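Local coordinates for 3',5'-cyclic-nucleotide phosphodiesterase 1 (Saccharomyces cerevisiae, PDB 4OJV), which is a class-II phosphodiesterase of the metallo-hydrolase/oxidoreductase clan, a mixed alpha/beta protein built on two large beta-sheets and holding two zinc ions, at residues A[33-38]-A[92-97]; A[263-268]-A[305-310]; A[268-273]-A[318-323]. All coordinates share one frame; numbering follows the deposited sequence.

Interaction 1: A[33-38]-A[92-97]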
ATOM      1  N   PRO A  33       6.187 -25.393  -0.587  1.00 13.80           N
ATOM      2  CA  PRO A  33       5.523 -24.140  -0.208  1.00 14.37           C
ATOM      3  C   PRO A  33       6.449 -22.922  -0.238  1.00 13.52           C
ATOM      4  O   PRO A  33       5.969 -21.795  -0.239  1.00 14.31           O
ATOM      5  CB  PRO A  33       5.031 -24.423   1.214  1.00 16.80           C
ATOM      6  CG  PRO A  33       5.951 -25.472   1.735  1.00 18.12           C
ATOM      7  CD  PRO A  33       6.336 -26.318   0.555  1.00 15.52           C
ATOM      8  N   GLU A  34       7.758 -23.140  -0.268  1.00 13.69           N
ATOM      9  CA  GLU A  34       8.709 -22.044  -0.167  1.00 13.51           C
ATOM     10  C   GLU A  34       8.711 -21.178  -1.415  1.00 13.30           C
ATOM     11  O   GLU A  34       8.611 -21.665  -2.539  1.00 13.92           O
ATOM     12  CB  GLU A  34      10.115 -22.571   0.134  1.00 15.59           C
ATOM     13  CG  GLU A  34      10.282 -23.116   1.550  1.00 18.38           C
ATOM     14  CD  GLU A  34       9.799 -24.547   1.722  1.00 19.76           C
ATOM     15  OE1 GLU A  34       9.549 -25.236   0.714  1.00 19.55           O
ATOM     16  OE2 GLU A  34       9.682 -24.995   2.886  1.00 27.41           O
ATOM     17  N   LEU A  35       8.827 -19.871  -1.185  1.00 12.10           N
ATOM     18  CA  LEU A  35       8.785 -18.860  -2.228  1.00 11.56           C
ATOM     19  C   LEU A  35       9.807 -17.772  -1.926  1.00 11.07           C
ATOM     20  O   LEU A  35      10.061 -17.467  -0.750  1.00 13.46           O
ATOM     21  CB  LEU A  35       7.396 -18.212  -2.281  1.00 11.82           C
ATOM     22  CG  LEU A  35       6.219 -19.124  -2.617  1.00 12.63           C
ATOM     23  CD1 LEU A  35       4.885 -18.445  -2.341  1.00 14.16           C
ATOM     24  CD2 LEU A  35       6.308 -19.589  -4.066  1.00 14.22           C
ATOM     25  N   ILE A  36      10.382 -17.189  -2.977  1.00 10.74           N
ATOM     26  CA  ILE A  36      11.228 -16.003  -2.876  1.00 11.63           C
ATOM     27  C   ILE A  36      10.427 -14.798  -3.359  1.00 10.04           C
ATOM     28  O   ILE A  36       9.684 -14.907  -4.332  1.00 10.66           O
ATOM     29  CB  ILE A  36      12.505 -16.139  -3.758  1.00 14.44           C
ATOM     30  CG1 ILE A  36      13.513 -17.100  -3.107  1.00 15.88           C
ATOM     31  CG2 ILE A  36      13.108 -14.767  -4.075  1.00 15.09           C
ATOM     32  CD1 ILE A  36      14.673 -17.438  -4.015  1.00 18.14           C
ATOM     33  N   ALA A  37      10.580 -13.650  -2.706  1.00  9.58           N
ATOM     34  CA  ALA A  37      10.050 -12.391  -3.226  1.00  9.29           C
ATOM     35  C   ALA A  37      11.199 -11.490  -3.669  1.00  9.50           C
ATOM     36  O   ALA A  37      12.207 -11.363  -2.962  1.00 11.08           O
ATOM     37  CB  ALA A  37       9.212 -11.687  -2.169  1.00 10.33           C
ATOM     38  N   VAL A  38      11.055 -10.863  -4.835  1.00  8.96           N
ATOM     39  CA  VAL A  38      11.910  -9.749  -5.212  1.00  8.70           C
ATOM     40  C   VAL A  38      11.098  -8.491  -5.027  1.00  9.02           C
ATOM     41  O   VAL A  38      10.035  -8.318  -5.634  1.00  9.20           O
ATOM     42  CB  VAL A  38      12.463  -9.849  -6.645  1.00  9.89           C
ATOM     43  CG1 VAL A  38      13.442  -8.706  -6.891  1.00 11.52           C
ATOM     44  CG2 VAL A  38      13.134 -11.198  -6.869  1.00 12.13           C
ATOM     45  N   LYS A  92      -0.418 -23.968 -11.040  1.00 16.20           N
ATOM     46  CA  LYS A  92      -0.930 -25.222 -10.511  1.00 17.30           C
ATOM     47  C   LYS A  92      -0.011 -25.772  -9.422  1.00 16.18           C
ATOM     48  O   LYS A  92      -0.480 -26.263  -8.401  1.00 17.52           O
ATOM     49  CB  LYS A  92      -1.124 -26.267 -11.626  1.00 20.93           C
ATOM     50  CG  LYS A  92      -2.000 -25.827 -12.796  1.00 26.51           C
ATOM     51  CD  LYS A  92      -3.297 -25.169 -12.347  1.00 29.81           C
ATOM     52  CE  LYS A  92      -3.859 -24.271 -13.440  1.00 36.19           C
ATOM     53  NZ  LYS A  92      -4.861 -23.306 -12.905  1.00 41.00           N
ATOM     54  N   SER A  93       1.300 -25.686  -9.631  1.00 15.00           N
ATOM     55  CA  SER A  93       2.218 -26.287  -8.668  1.00 16.62           C
ATOM     56  C   SER A  93       2.298 -25.485  -7.369  1.00 17.08           C
ATOM     57  O   SER A  93       2.406 -26.088  -6.299  1.00 20.12           O
ATOM     58  CB  SER A  93       3.591 -26.541  -9.272  1.00 18.44           C
ATOM     59  OG  SER A  93       4.221 -25.334  -9.621  1.00 19.05           O
ATOM     60  N   LEU A  94       2.224 -24.149  -7.457  1.00 16.26           N
ATOM     61  CA  LEU A  94       2.146 -23.302  -6.255  1.00 17.24           C
ATOM     62  C   LEU A  94       0.879 -23.652  -5.461  1.00 17.53           C
ATOM     63  O   LEU A  94       0.925 -23.814  -4.240  1.00 20.03           O
ATOM     64  CB  LEU A  94       2.185 -21.803  -6.615  1.00 16.62           C
ATOM     65  CG  LEU A  94       2.398 -20.737  -5.510  1.00 17.87           C
ATOM     66  CD1 LEU A  94       2.897 -19.428  -6.098  1.00 20.26           C
ATOM     67  CD2 LEU A  94       1.137 -20.471  -4.699  1.00 20.05           C
ATOM     68  N   LEU A  95      -0.242 -23.795  -6.165  1.00 16.43           N
ATOM     69  CA  LEU A  95      -1.514 -24.143  -5.521  1.00 18.00           C
ATOM     70  C   LEU A  95      -1.503 -25.548  -4.909  1.00 19.29           C
ATOM     71  O   LEU A  95      -2.171 -25.790  -3.897  1.00 20.67           O
ATOM     72  CB  LEU A  95      -2.670 -24.005  -6.511  1.00 19.46           C
ATOM     73  CG  LEU A  95      -3.011 -22.566  -6.902  1.00 19.70           C
ATOM     74  CD1 LEU A  95      -3.938 -22.556  -8.104  1.00 22.75           C
ATOM     75  CD2 LEU A  95      -3.634 -21.810  -5.738  1.00 21.40           C
ATOM     76  N   GLN A  96      -0.743 -26.462  -5.514  1.00 19.14           N
ATOM     77  CA  GLN A  96      -0.655 -27.843  -5.029  1.00 19.29           C
ATOM     78  C   GLN A  96      -0.120 -27.941  -3.600  1.00 20.63           C
ATOM     79  O   GLN A  96      -0.486 -28.865  -2.873  1.00 20.93           O
ATOM     80  CB  GLN A  96       0.168 -28.712  -5.989  1.00 22.45           C
ATOM     81  CG  GLN A  96       0.060 -30.220  -5.765  1.00 24.17           C
ATOM     82  CD  GLN A  96      -1.360 -30.765  -5.887  1.00 26.29           C
ATOM     83  OE1 GLN A  96      -1.707 -31.757  -5.244  1.00 32.54           O
ATOM     84  NE2 GLN A  96      -2.182 -30.127  -6.714  1.00 27.24           N
ATOM     85  N   SER A  97       0.722 -26.986  -3.188  1.00 21.27           N
ATOM     86  CA  SER A  97       1.246 -26.974  -1.817  1.00 21.97           C
ATOM     87  C   SER A  97       0.140 -26.802  -0.767  1.00 24.39           C
ATOM     88  O   SER A  97       0.305 -27.203   0.385  1.00 29.82           O
ATOM     89  CB  SER A  97       2.332 -25.908  -1.633  1.00 24.13           C
ATOM     90  OG  SER A  97       1.785 -24.605  -1.682  1.00 22.76           O
TER

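Interaction 2: A[263-268]-A[305-310]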
ATOM      1  N   TYR A 263      29.142  -8.192 -17.298  1.00 16.46           N
ATOM      2  CA  TYR A 263      29.096  -9.414 -16.502  1.00 15.33           C
ATOM      3  C   TYR A 263      28.120 -10.425 -17.102  1.00 15.95           C
ATOM      4  O   TYR A 263      28.435 -11.614 -17.216  1.00 16.56           O
ATOM      5  CB  TYR A 263      28.708  -9.090 -15.055  1.00 16.56           C
ATOM      6  CG  TYR A 263      28.778 -10.271 -14.110  1.00 16.37           C
ATOM      7  CD1 TYR A 263      27.729 -11.185 -14.026  1.00 15.88           C
ATOM      8  CD2 TYR A 263      29.887 -10.466 -13.288  1.00 18.40           C
ATOM      9  CE1 TYR A 263      27.786 -12.267 -13.163  1.00 16.20           C
ATOM     10  CE2 TYR A 263      29.953 -11.546 -12.419  1.00 18.87           C
ATOM     11  CZ  TYR A 263      28.899 -12.442 -12.357  1.00 17.09           C
ATOM     12  OH  TYR A 263      28.957 -13.516 -11.496  1.00 19.49           O
ATOM     13  N   VAL A 264      26.937  -9.952 -17.494  1.00 14.31           N
ATOM     14  CA  VAL A 264      25.928 -10.811 -18.102  1.00 14.70           C
ATOM     15  C   VAL A 264      26.462 -11.446 -19.394  1.00 16.04           C
ATOM     16  O   VAL A 264      26.401 -12.668 -19.561  1.00 15.75           O
ATOM     17  CB  VAL A 264      24.615 -10.032 -18.358  1.00 14.56           C
ATOM     18  CG1 VAL A 264      23.636 -10.850 -19.181  1.00 15.05           C
ATOM     19  CG2 VAL A 264      23.977  -9.614 -17.038  1.00 15.02           C
ATOM     20  N   ALA A 265      27.000 -10.623 -20.294  1.00 15.81           N
ATOM     21  CA  ALA A 265      27.493 -11.130 -21.575  1.00 16.64           C
ATOM     22  C   ALA A 265      28.661 -12.105 -21.392  1.00 16.71           C
ATOM     23  O   ALA A 265      28.773 -13.081 -22.142  1.00 19.44           O
ATOM     24  CB  ALA A 265      27.880  -9.988 -22.501  1.00 18.16           C
ATOM     25  N   GLU A 266      29.509 -11.857 -20.393  1.00 15.69           N
ATOM     26  CA  GLU A 266      30.655 -12.737 -20.138  1.00 17.49           C
ATOM     27  C   GLU A 266      30.220 -14.082 -19.560  1.00 19.59           C
ATOM     28  O   GLU A 266      30.765 -15.132 -19.923  1.00 21.01           O
ATOM     29  CB  GLU A 266      31.677 -12.075 -19.210  1.00 20.89           C
ATOM     30  CG  GLU A 266      32.907 -12.944 -18.969  1.00 24.48           C
ATOM     31  CD  GLU A 266      34.006 -12.260 -18.170  1.00 28.01           C
ATOM     32  OE1 GLU A 266      33.716 -11.278 -17.460  1.00 35.50           O
ATOM     33  OE2 GLU A 266      35.165 -12.721 -18.242  1.00 36.40           O
ATOM     34  N   ASN A 267      29.230 -14.051 -18.670  1.00 18.46           N
ATOM     35  CA  ASN A 267      28.953 -15.200 -17.816  1.00 17.32           C
ATOM     36  C   ASN A 267      27.688 -15.981 -18.112  1.00 16.27           C
ATOM     37  O   ASN A 267      27.551 -17.123 -17.674  1.00 18.18           O
ATOM     38  CB  ASN A 267      28.982 -14.771 -16.350  1.00 18.21           C
ATOM     39  CG  ASN A 267      30.360 -14.336 -15.914  1.00 20.50           C
ATOM     40  OD1 ASN A 267      31.287 -15.153 -15.850  1.00 23.66           O
ATOM     41  ND2 ASN A 267      30.518 -13.051 -15.639  1.00 20.83           N
ATOM     42  N   ILE A 268      26.764 -15.368 -18.845  1.00 15.96           N
ATOM     43  CA  ILE A 268      25.468 -15.975 -19.117  1.00 15.72           C
ATOM     44  C   ILE A 268      25.212 -15.958 -20.620  1.00 16.57           C
ATOM     45  O   ILE A 268      24.858 -14.923 -21.172  1.00 16.50           O
ATOM     46  CB  ILE A 268      24.317 -15.225 -18.406  1.00 15.44           C
ATOM     47  CG1 ILE A 268      24.587 -15.087 -16.899  1.00 15.36           C
ATOM     48  CG2 ILE A 268      22.999 -15.942 -18.671  1.00 15.45           C
ATOM     49  CD1 ILE A 268      23.723 -14.056 -16.191  1.00 16.61           C
ATOM     50  N   SER A 305      20.685  -2.166 -26.282  1.00 15.36           N
ATOM     51  CA  SER A 305      21.642  -2.062 -27.389  1.00 16.82           C
ATOM     52  C   SER A 305      23.072  -2.309 -26.891  1.00 16.43           C
ATOM     53  O   SER A 305      23.864  -2.980 -27.563  1.00 17.85           O
ATOM     54  CB  SER A 305      21.532  -0.685 -28.036  1.00 17.52           C
ATOM     55  OG  SER A 305      20.343  -0.576 -28.796  1.00 24.60           O
ATOM     56  N   ASN A 306      23.403  -1.779 -25.710  1.00 15.85           N
ATOM     57  CA  ASN A 306      24.708  -2.025 -25.100  1.00 16.07           C
ATOM     58  C   ASN A 306      24.922  -3.510 -24.799  1.00 15.32           C
ATOM     59  O   ASN A 306      25.984  -4.064 -25.107  1.00 16.41           O
ATOM     60  CB  ASN A 306      24.913  -1.173 -23.844  1.00 17.79           C
ATOM     61  CG  ASN A 306      24.998   0.312 -24.147  1.00 23.83           C
ATOM     62  OD1 ASN A 306      25.175   0.728 -25.297  1.00 26.24           O
ATOM     63  ND2 ASN A 306      24.871   1.127 -23.105  1.00 26.28           N
ATOM     64  N   LEU A 307      23.913  -4.164 -24.226  1.00 14.84           N
ATOM     65  CA  LEU A 307      23.981  -5.601 -24.003  1.00 14.26           C
ATOM     66  C   LEU A 307      24.166  -6.354 -25.326  1.00 13.90           C
ATOM     67  O   LEU A 307      24.967  -7.289 -25.411  1.00 14.77           O
ATOM     68  CB  LEU A 307      22.726  -6.094 -23.272  1.00 15.49           C
ATOM     69  CG  LEU A 307      22.667  -7.609 -23.022  1.00 15.19           C
ATOM     70  CD1 LEU A 307      23.835  -8.101 -22.175  1.00 15.58           C
ATOM     71  CD2 LEU A 307      21.340  -7.992 -22.384  1.00 16.86           C
ATOM     72  N   ASN A 308      23.421  -5.937 -26.342  1.00 14.28           N
ATOM     73  CA  ASN A 308      23.530  -6.519 -27.675  1.00 14.70           C
ATOM     74  C   ASN A 308      24.953  -6.429 -28.234  1.00 14.97           C
ATOM     75  O   ASN A 308      25.486  -7.417 -28.749  1.00 14.95           O
ATOM     76  CB  ASN A 308      22.548  -5.840 -28.618  1.00 15.74           C
ATOM     77  CG  ASN A 308      22.517  -6.485 -29.981  1.00 17.47           C
ATOM     78  OD1 ASN A 308      22.381  -7.701 -30.093  1.00 17.44           O
ATOM     79  ND2 ASN A 308      22.617  -5.673 -31.026  1.00 20.48           N
ATOM     80  N   THR A 309      25.565  -5.257 -28.112  1.00 14.86           N
ATOM     81  CA  THR A 309      26.931  -5.046 -28.585  1.00 15.42           C
ATOM     82  C   THR A 309      27.891  -5.997 -27.868  1.00 15.85           C
ATOM     83  O   THR A 309      28.798  -6.555 -28.485  1.00 16.36           O
ATOM     84  CB  THR A 309      27.362  -3.573 -28.401  1.00 17.39           C
ATOM     85  OG1 THR A 309      26.495  -2.735 -29.171  1.00 20.07           O
ATOM     86  CG2 THR A 309      28.803  -3.349 -28.849  1.00 20.10           C
ATOM     87  N   LEU A 310      27.679  -6.205 -26.570  1.00 16.13           N
ATOM     88  CA  LEU A 310      28.560  -7.072 -25.792  1.00 16.10           C
ATOM     89  C   LEU A 310      28.419  -8.549 -26.161  1.00 16.17           C
ATOM     90  O   LEU A 310      29.421  -9.262 -26.269  1.00 18.10           O
ATOM     91  CB  LEU A 310      28.357  -6.839 -24.286  1.00 16.17           C
ATOM     92  CG  LEU A 310      28.848  -5.474 -23.791  1.00 16.96           C
ATOM     93  CD1 LEU A 310      28.173  -5.122 -22.472  1.00 18.06           C
ATOM     94  CD2 LEU A 310      30.368  -5.418 -23.661  1.00 20.41           C
TER

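Interaction 3: A[268-273]-A[318-323]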
ATOM      1  N   ILE A 268      26.764 -15.368 -18.845  1.00 15.96           N
ATOM      2  CA  ILE A 268      25.468 -15.975 -19.117  1.00 15.72           C
ATOM      3  C   ILE A 268      25.212 -15.958 -20.620  1.00 16.57           C
ATOM      4  O   ILE A 268      24.858 -14.923 -21.172  1.00 16.50           O
ATOM      5  CB  ILE A 268      24.317 -15.225 -18.406  1.00 15.44           C
ATOM      6  CG1 ILE A 268      24.587 -15.087 -16.899  1.00 15.36           C
ATOM      7  CG2 ILE A 268      22.999 -15.942 -18.671  1.00 15.45           C
ATOM      8  CD1 ILE A 268      23.723 -14.056 -16.191  1.00 16.61           C
ATOM      9  N   PRO A 269      25.388 -17.104 -21.294  1.00 17.02           N
ATOM     10  CA  PRO A 269      25.042 -17.137 -22.715  1.00 17.23           C
ATOM     11  C   PRO A 269      23.587 -16.727 -22.942  1.00 16.69           C
ATOM     12  O   PRO A 269      22.727 -17.050 -22.127  1.00 16.48           O
ATOM     13  CB  PRO A 269      25.271 -18.604 -23.098  1.00 18.25           C
ATOM     14  CG  PRO A 269      26.275 -19.093 -22.109  1.00 18.34           C
ATOM     15  CD  PRO A 269      25.917 -18.395 -20.822  1.00 17.70           C
ATOM     16  N   LEU A 270      23.315 -16.022 -24.038  1.00 15.80           N
ATOM     17  CA  LEU A 270      21.975 -15.505 -24.290  1.00 15.71           C
ATOM     18  C   LEU A 270      20.896 -16.584 -24.201  1.00 16.28           C
ATOM     19  O   LEU A 270      19.815 -16.337 -23.670  1.00 17.20           O
ATOM     20  CB  LEU A 270      21.913 -14.780 -25.641  1.00 17.23           C
ATOM     21  CG  LEU A 270      20.563 -14.122 -25.961  1.00 17.38           C
ATOM     22  CD1 LEU A 270      20.208 -13.063 -24.929  1.00 19.13           C
ATOM     23  CD2 LEU A 270      20.537 -13.524 -27.361  1.00 20.01           C
ATOM     24  N   VAL A 271      21.196 -17.781 -24.708  1.00 17.12           N
ATOM     25  CA  VAL A 271      20.243 -18.885 -24.668  1.00 17.37           C
ATOM     26  C   VAL A 271      19.834 -19.256 -23.229  1.00 16.52           C
ATOM     27  O   VAL A 271      18.728 -19.757 -23.015  1.00 17.48           O
ATOM     28  CB  VAL A 271      20.751 -20.109 -25.474  1.00 18.52           C
ATOM     29  CG1 VAL A 271      21.971 -20.748 -24.821  1.00 19.14           C
ATOM     30  CG2 VAL A 271      19.640 -21.127 -25.688  1.00 22.65           C
ATOM     31  N   HIS A 272      20.719 -18.992 -22.267  1.00 14.98           N
ATOM     32  CA  HIS A 272      20.424 -19.214 -20.843  1.00 14.96           C
ATOM     33  C   HIS A 272      19.753 -18.051 -20.154  1.00 14.87           C
ATOM     34  O   HIS A 272      19.313 -18.188 -19.014  1.00 15.65           O
ATOM     35  CB  HIS A 272      21.674 -19.618 -20.068  1.00 16.11           C
ATOM     36  CG  HIS A 272      22.151 -21.019 -20.374  1.00 15.83           C
ATOM     37  ND1 HIS A 272      21.440 -22.116 -20.044  1.00 16.45           N
ATOM     38  CD2 HIS A 272      23.310 -21.474 -21.002  1.00 18.16           C
ATOM     39  CE1 HIS A 272      22.111 -23.216 -20.442  1.00 17.66           C
ATOM     40  NE2 HIS A 272      23.254 -22.819 -21.021  1.00 20.25           N
ATOM     41  N   LEU A 273      19.670 -16.897 -20.817  1.00 13.79           N
ATOM     42  CA  LEU A 273      19.013 -15.735 -20.225  1.00 13.31           C
ATOM     43  C   LEU A 273      17.532 -15.787 -20.574  1.00 13.43           C
ATOM     44  O   LEU A 273      17.138 -15.457 -21.699  1.00 14.93           O
ATOM     45  CB  LEU A 273      19.671 -14.438 -20.705  1.00 14.31           C
ATOM     46  CG  LEU A 273      19.125 -13.145 -20.081  1.00 14.79           C
ATOM     47  CD1 LEU A 273      19.168 -13.173 -18.557  1.00 15.90           C
ATOM     48  CD2 LEU A 273      19.862 -11.938 -20.629  1.00 15.76           C
ATOM     49  N   SER A 318      17.881 -11.955 -30.353  1.00 16.67           N
ATOM     50  CA  SER A 318      16.808 -12.856 -30.760  1.00 16.96           C
ATOM     51  C   SER A 318      16.497 -13.874 -29.676  1.00 16.80           C
ATOM     52  O   SER A 318      17.394 -14.520 -29.147  1.00 17.91           O
ATOM     53  CB  SER A 318      17.160 -13.569 -32.069  1.00 19.13           C
ATOM     54  OG  SER A 318      17.125 -12.656 -33.150  1.00 19.93           O
ATOM     55  N   GLY A 319      15.216 -13.985 -29.338  1.00 17.10           N
ATOM     56  CA  GLY A 319      14.756 -14.929 -28.322  1.00 16.50           C
ATOM     57  C   GLY A 319      14.674 -14.372 -26.906  1.00 15.48           C
ATOM     58  O   GLY A 319      14.076 -14.998 -26.032  1.00 16.83           O
ATOM     59  N   LEU A 320      15.273 -13.210 -26.668  1.00 14.43           N
ATOM     60  CA  LEU A 320      15.252 -12.623 -25.323  1.00 13.74           C
ATOM     61  C   LEU A 320      13.872 -12.083 -24.956  1.00 13.75           C
ATOM     62  O   LEU A 320      13.289 -11.305 -25.712  1.00 14.23           O
ATOM     63  CB  LEU A 320      16.291 -11.506 -25.193  1.00 14.41           C
ATOM     64  CG  LEU A 320      16.381 -10.807 -23.833  1.00 14.16           C
ATOM     65  CD1 LEU A 320      16.770 -11.777 -22.730  1.00 15.30           C
ATOM     66  CD2 LEU A 320      17.341  -9.634 -23.906  1.00 16.16           C
ATOM     67  N   ASN A 321      13.372 -12.486 -23.786  1.00 12.53           N
ATOM     68  CA  ASN A 321      12.159 -11.905 -23.222  1.00 12.55           C
ATOM     69  C   ASN A 321      12.477 -10.732 -22.311  1.00 11.86           C
ATOM     70  O   ASN A 321      13.180 -10.883 -21.302  1.00 13.06           O
ATOM     71  CB  ASN A 321      11.358 -12.967 -22.479  1.00 14.01           C
ATOM     72  CG  ASN A 321      10.510 -13.785 -23.413  1.00 17.98           C
ATOM     73  OD1 ASN A 321       9.473 -13.328 -23.888  1.00 17.79           O
ATOM     74  ND2 ASN A 321      10.964 -14.986 -23.710  1.00 24.23           N
ATOM     75  N   VAL A 322      11.988  -9.560 -22.697  1.00 11.89           N
ATOM     76  CA  VAL A 322      12.060  -8.364 -21.869  1.00 12.26           C
ATOM     77  C   VAL A 322      10.670  -8.097 -21.316  1.00 11.39           C
ATOM     78  O   VAL A 322       9.716  -7.899 -22.076  1.00 12.46           O
ATOM     79  CB  VAL A 322      12.594  -7.156 -22.667  1.00 13.46           C
ATOM     80  CG1 VAL A 322      12.550  -5.881 -21.835  1.00 14.31           C
ATOM     81  CG2 VAL A 322      14.004  -7.443 -23.171  1.00 16.05           C
ATOM     82  N   ILE A 323      10.576  -8.132 -19.990  1.00 11.19           N
ATOM     83  CA  ILE A 323       9.316  -7.945 -19.278  1.00 11.23           C
ATOM     84  C   ILE A 323       9.399  -6.579 -18.607  1.00 10.24           C
ATOM     85  O   ILE A 323      10.204  -6.378 -17.706  1.00 10.56           O
ATOM     86  CB  ILE A 323       9.104  -9.060 -18.224  1.00 11.53           C
ATOM     87  CG1 ILE A 323       9.276 -10.464 -18.840  1.00 12.99           C
ATOM     88  CG2 ILE A 323       7.767  -8.896 -17.513  1.00 12.91           C
ATOM     89  CD1 ILE A 323       8.320 -10.792 -19.966  1.00 14.26           C
TER
HETATM   90  O   HOH W   1      14.646 -14.935 -23.000  1.00 17.42           O

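Interaction 1: A[33-38]-A[92-97]
Ser-97 OG donates to Leu-94 O over 2.8 Å and approaches almost head-on, with a C=O...OG angle of 162°, while Ser-97 N adds a weak bond to the same oxygen. This turn follows the helical residues from Lys-92 on and lies beside the entry to strand 35-38 in the eight-stranded mixed sheet, one of the two large sheets of this metallo-hydrolase/oxidoreductase fold. OG sits between the backbone N and the carbonyl carbon (chi1 70°), which turns it back onto Leu-94 O; the CB, directed toward the other segment by the backbone, meets Pro-33. That CB lies 3.9 Å from Pro-33 CA and 4.2 Å from Pro-33 CB, so the proline meets the serine chiefly through its backbone corner and the adjoining ring carbon. Farther into the fold the contact becomes wholly apolar. Leu-35 points from the strand toward the helix, and its neighbours Ile-24 and Ile-121 belong to the strands that flank it in the sheet. Ser-93 OG, one turn before Ser-97, is held by Lys-26 NZ, which ties the helix to strand 22-27 as well. Leu-94 leaves its helix with CG opposite the backbone N (chi1 -168°), and this carries its branch across to the strand. The two leucines cross at about a right angle, with Leu-35 CD2 4.0 Å from Leu-94 CD1.

Interaction 2: A[263-268]-A[305-310]
Ala-265 and Leu-310 bring their CA atoms to 5.9 Å where the helical segments 263-267 and 305-310 run in the same general direction, their axes 9.4 Å apart at closest approach and crossing at -31°. The small side chain of Ala-265 suits this spot: its CB points at the other helix and rests 3.7 Å from Leu-310 CB. Leu-310 therefore touches with the root of its side chain, and its side chain also touches Trp-261 and Ser-262 farther back on the first helix. On the buried side Leu-307 does the reaching. With CG opposite the backbone N (chi1 178°), it extends CD1 to 4.1 Å from Val-264 CG1 and to 4.5 Å from Ala-265 CB, and the valine and leucine side chains cross at about a right angle. The two helices are the connections of successive beta-alpha-beta crossovers: helix 256-267 links strand 238-242 to strand 273-279, and helix 297-311 links the latter to strand 321-325, all three strands parallel neighbours in the second large sheet. Val-264 also touches Ile-240 of that sheet. Away from the interface, Asn-267 finishes the first helix. Its ND2 gives a bent bond of 3.0 Å to Tyr-263 O, which its backbone N also grips, and the same ND2 lies 3.4 Å above the Tyr-263 ring, over its centre, so the aromatic face and the carbonyl together fix the amide. On the outer flank of the second helix, Ser-305 O is likewise gripped twice by Thr-309, with OG1 at 3.1 Å and the backbone N arriving from opposite faces of the carbonyl plane.

Interaction 3: A[268-273]-A[318-323]
Leu-273 and Leu-320 make the inner part of this contact: Leu-273 CD2 lies 3.7 Å from Leu-320 CD1, and the two side chains cross obliquely. Leu-320 also serves Leu-270, whose CD1 comes to 4.2 Å from Leu-320 CB, while the other branch, Leu-270 CD2, rests 3.7 Å from the carbonyl Ser-318 O. All three leucines are extended from the chain in the same manner, CG opposite the backbone N; in Leu-320 (chi1 -180°) this brings CD1 up against Leu-273, although the side chain sets out alongside the other segment rather than at it. Beside this apolar patch a water spans the two backbones. It accepts from Asn-321 N at 2.9 Å and lies at hydrogen-bonding distance from Leu-273 O, 2.9 Å, and from Gly-319 O, 3.1 Å. It lies between the starts of the parallel strands 273-279 and 321-325; the strands also pair directly, Asn-321 with Ile-276. A short 3-10 turn over residues 270-272, with Leu-273 N bonded to Leu-270 O, sets Leu-270 and Leu-273 one turn apart, and Tyr-311 of helix 297-311 touches both. On the other side Gly-319 makes the bend before the strand with a positive phi of 92°, where a beta carbon would press against Ser-318 O. Ser-318 is itself held by OG, bonded to Lys-315 O and Asp-355 N. Leucine carbons thus pack the buried side where helix 297-311 closes in, and the water supplies polar partners to backbone groups that stand too far apart to bond directly.

Overall arrangement
Interaction 1 belongs to the eight-stranded sheet and stands apart: its centre is about 31 Å from that of interaction 2 and about 24 Å from that of interaction 3. The latter two serve the other large sheet, with centres about 10 Å apart. They share Ile-268 and meet where Val-264 CG1 lies 4.2 Å from Leu-273 CD2, so that the helix pair continues into the approach to the strands. All three are partly buried, each joining buried aliphatic groups to a more open margin. Interaction 1 sets a helix against a strand, interaction 2 pairs two helices purely through aliphatic carbons, and interaction 3 alone adds a water bridging the two backbones.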